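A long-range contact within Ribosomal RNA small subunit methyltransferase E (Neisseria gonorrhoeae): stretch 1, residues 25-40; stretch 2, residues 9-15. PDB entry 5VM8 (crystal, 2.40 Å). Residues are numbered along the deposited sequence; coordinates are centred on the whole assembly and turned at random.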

# COMPACT_ATOMS: atom_id res chain seq x y z
N ASP A 25 24.77 -0.30 12.99
CA ASP A 25 25.13 -0.14 11.59
C ASP A 25 23.95 -0.47 10.67
O ASP A 25 23.29 -1.50 10.85
CB ASP A 25 26.33 -1.02 11.24
N LEU A 26 23.69 0.42 9.68
CA LEU A 26 22.57 0.41 8.75
C LEU A 26 22.79 -0.60 7.62
O LEU A 26 23.93 -0.85 7.23
CB LEU A 26 22.35 1.80 8.16
CG LEU A 26 22.03 2.90 9.17
CD1 LEU A 26 22.29 4.28 8.57
CD2 LEU A 26 20.58 2.78 9.62
N PRO A 27 21.71 -1.16 7.07
CA PRO A 27 21.86 -2.21 6.04
C PRO A 27 22.34 -1.66 4.70
O PRO A 27 22.41 -0.45 4.47
CB PRO A 27 20.44 -2.78 5.93
CG PRO A 27 19.56 -1.66 6.32
CD PRO A 27 20.30 -0.89 7.38
N ASP A 28 22.66 -2.59 3.80
CA ASP A 28 23.25 -2.23 2.52
C ASP A 28 22.33 -1.36 1.67
O ASP A 28 22.81 -0.51 0.92
CB ASP A 28 23.61 -3.52 1.76
CG ASP A 28 24.41 -3.26 0.49
OD1 ASP A 28 25.61 -2.90 0.60
OD2 ASP A 28 23.85 -3.44 -0.61
N ASN A 29 21.01 -1.54 1.79
CA ASN A 29 20.08 -0.74 1.01
C ASN A 29 19.99 0.70 1.51
O ASN A 29 19.76 1.62 0.71
CB ASN A 29 18.69 -1.38 1.00
CG ASN A 29 18.00 -1.31 2.35
OD1 ASN A 29 18.64 -1.22 3.40
ND2 ASN A 29 16.67 -1.33 2.33
N ILE A 30 20.16 0.92 2.81
CA ILE A 30 20.13 2.27 3.33
C ILE A 30 21.44 2.99 3.02
O ILE A 30 21.45 4.22 2.87
CB ILE A 30 19.83 2.24 4.85
CG1 ILE A 30 18.41 1.71 5.09
CG2 ILE A 30 20.03 3.60 5.49
CD1 ILE A 30 17.95 1.84 6.52
N VAL A 31 22.53 2.24 2.87
CA VAL A 31 23.82 2.83 2.50
C VAL A 31 23.74 3.45 1.11
O VAL A 31 24.13 4.60 0.90
CB VAL A 31 24.93 1.77 2.58
CG1 VAL A 31 26.26 2.36 2.09
CG2 VAL A 31 25.05 1.22 3.98
N ARG A 32 23.26 2.68 0.12
CA ARG A 32 23.13 3.21 -1.23
C ARG A 32 22.16 4.39 -1.26
O ARG A 32 22.38 5.37 -1.97
CB ARG A 32 22.66 2.12 -2.19
CG ARG A 32 23.40 0.81 -2.08
CD ARG A 32 23.13 -0.05 -3.30
NE ARG A 32 23.09 -1.47 -2.99
CZ ARG A 32 21.98 -2.14 -2.70
NH1 ARG A 32 22.05 -3.44 -2.43
NH2 ARG A 32 20.81 -1.52 -2.68
N HIS A 33 21.08 4.29 -0.48
CA HIS A 33 20.09 5.36 -0.39
C HIS A 33 20.70 6.63 0.19
O HIS A 33 20.47 7.73 -0.32
CB HIS A 33 18.91 4.86 0.46
CG HIS A 33 17.59 5.50 0.13
ND1 HIS A 33 17.47 6.71 -0.50
CD2 HIS A 33 16.32 5.07 0.37
CE1 HIS A 33 16.19 7.01 -0.65
NE2 HIS A 33 15.47 6.03 -0.13
N LEU A 34 21.50 6.50 1.25
CA LEU A 34 22.16 7.67 1.84
C LEU A 34 23.13 8.32 0.86
O LEU A 34 23.19 9.55 0.77
CB LEU A 34 22.89 7.26 3.11
CG LEU A 34 22.01 7.04 4.33
CD1 LEU A 34 22.79 6.33 5.42
CD2 LEU A 34 21.46 8.36 4.83
N ASN A 35 23.90 7.51 0.13
CA ASN A 35 24.88 8.07 -0.80
C ASN A 35 24.20 8.79 -1.96
O ASN A 35 24.63 9.88 -2.35
CB ASN A 35 25.83 6.99 -1.30
N VAL A 36 23.14 8.20 -2.53
CA VAL A 36 22.48 8.84 -3.66
C VAL A 36 21.87 10.18 -3.25
O VAL A 36 21.89 11.15 -4.01
CB VAL A 36 21.43 7.90 -4.28
CG1 VAL A 36 20.67 8.62 -5.39
CG2 VAL A 36 22.09 6.65 -4.83
N LEU A 37 21.34 10.26 -2.03
CA LEU A 37 20.78 11.52 -1.57
C LEU A 37 21.85 12.50 -1.10
O LEU A 37 21.51 13.62 -0.73
CB LEU A 37 19.78 11.29 -0.44
CG LEU A 37 18.38 10.88 -0.88
CD1 LEU A 37 17.51 10.45 0.31
CD2 LEU A 37 17.73 12.00 -1.66
N ARG A 38 23.13 12.10 -1.14
CA ARG A 38 24.25 12.95 -0.72
C ARG A 38 24.06 13.46 0.71
O ARG A 38 24.45 14.58 1.05
CB ARG A 38 24.46 14.10 -1.69
N VAL A 39 23.49 12.60 1.57
CA VAL A 39 23.30 12.95 2.97
C VAL A 39 24.66 12.99 3.67
O VAL A 39 25.36 11.97 3.77
CB VAL A 39 22.35 11.96 3.66
CG1 VAL A 39 22.17 12.33 5.11
CG2 VAL A 39 20.99 11.93 2.95
N ARG A 40 25.06 14.22 4.19
CA ARG A 40 26.38 14.40 4.79
C ARG A 40 26.37 13.99 6.27
O ARG A 40 25.32 14.05 6.93
CB ARG A 40 26.83 15.86 4.66
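Stretch 2, residues 9-15: MPRFYLP

The edge of the Phe12 ring points into the face of the His33 ring. The ring centroids are 4.9 Å apart and the planes stand at 87°; Phe12 CE1 comes 3.5 Å from His33 CG. No hydrogen bond joins the two stretches; the contacts are mainly apolar, with one aromatic pair.

Residues 9-14 are extended, with a short strand at 11-13. The strand runs nearly antiparallel to helix 28-36, at a crossing angle of 161°, and the axes approach to 9.4 Å. Leu14 therefore lies by the start of the helix and Pro10 by its last turn.

Phe12 is the centre of the contact and has the largest covered area. Its CA-to-CB bond points toward stretch 1, with chi1 at m. Phe12 CZ lies 3.5 Å from Leu34 CD2 and 4.0 Å from Leu37 CD1, while Phe12 CB is 4.1 Å from Ile30 CD1. The same Ile30 CD1 reaches Leu14 CB at 3.9 Å and the backbone Tyr13 O at 3.5 Å.

At one end, Leu14 CD1 packs on Pro27 CD at 3.5 Å, and Leu14 CD2 meets Leu26 CD2 at 4.0 Å. At the other, Pro10 CG sits 3.9 Å from Val39 CG2; Val39 N closes the Schellman motif through its bond to Leu34 O at 3.2 Å. The CA-to-CB bond of Arg11 points away from stretch 1; that of Tyr13 points sideways.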

# COMPACT_ATOMS: atom_id res chain seq x y z
N MET A 9 14.03 16.04 7.35
CA MET A 9 15.01 14.95 7.43
C MET A 9 14.63 13.80 6.48
O MET A 9 13.46 13.43 6.40
CB MET A 9 15.10 14.40 8.84
CG MET A 9 15.45 15.41 9.90
SD MET A 9 15.12 14.66 11.51
CE MET A 9 15.69 15.96 12.62
N PRO A 10 15.61 13.24 5.76
CA PRO A 10 15.31 12.11 4.86
C PRO A 10 14.88 10.90 5.67
O PRO A 10 15.39 10.64 6.77
CB PRO A 10 16.65 11.86 4.15
CG PRO A 10 17.60 12.93 4.63
CD PRO A 10 17.05 13.50 5.89
N ARG A 11 13.93 10.15 5.12
CA ARG A 11 13.30 9.04 5.82
C ARG A 11 13.71 7.70 5.21
O ARG A 11 13.70 7.52 3.98
CB ARG A 11 11.77 9.18 5.78
CG ARG A 11 11.26 10.46 6.43
CD ARG A 11 9.76 10.70 6.16
NE ARG A 11 9.04 9.44 6.00
CZ ARG A 11 8.50 8.77 7.01
NH1 ARG A 11 8.60 9.23 8.25
NH2 ARG A 11 7.87 7.62 6.78
N PHE A 12 14.06 6.76 6.07
CA PHE A 12 14.54 5.45 5.65
C PHE A 12 13.82 4.38 6.45
O PHE A 12 13.75 4.46 7.68
CB PHE A 12 16.06 5.36 5.81
CG PHE A 12 16.79 6.47 5.11
CD1 PHE A 12 17.02 6.41 3.74
CD2 PHE A 12 17.22 7.58 5.81
CE1 PHE A 12 17.66 7.45 3.09
CE2 PHE A 12 17.88 8.61 5.17
CZ PHE A 12 18.09 8.55 3.81
N TYR A 13 13.30 3.38 5.75
CA TYR A 13 12.65 2.23 6.34
C TYR A 13 13.72 1.27 6.87
O TYR A 13 14.60 0.85 6.12
CB TYR A 13 11.79 1.53 5.30
CG TYR A 13 11.21 0.22 5.74
CD1 TYR A 13 10.27 0.14 6.76
CD2 TYR A 13 11.65 -0.97 5.17
CE1 TYR A 13 9.76 -1.08 7.17
CE2 TYR A 13 11.15 -2.18 5.57
CZ TYR A 13 10.21 -2.24 6.56
OH TYR A 13 9.72 -3.47 6.94
N LEU A 14 13.65 0.94 8.16
CA LEU A 14 14.57 -0.00 8.79
C LEU A 14 13.76 -0.91 9.72
O LEU A 14 13.43 -0.51 10.85
CB LEU A 14 15.68 0.72 9.55
CG LEU A 14 16.67 -0.14 10.35
CD1 LEU A 14 17.53 -0.97 9.44
CD2 LEU A 14 17.54 0.70 11.28
N PRO A 15 13.40 -2.11 9.27
CA PRO A 15 12.53 -2.98 10.08
C PRO A 15 13.25 -3.59 11.27
O PRO A 15 13.37 -4.81 11.36
CB PRO A 15 12.10 -4.07 9.10
CG PRO A 15 13.26 -4.16 8.15
CD PRO A 15 13.79 -2.76 8.00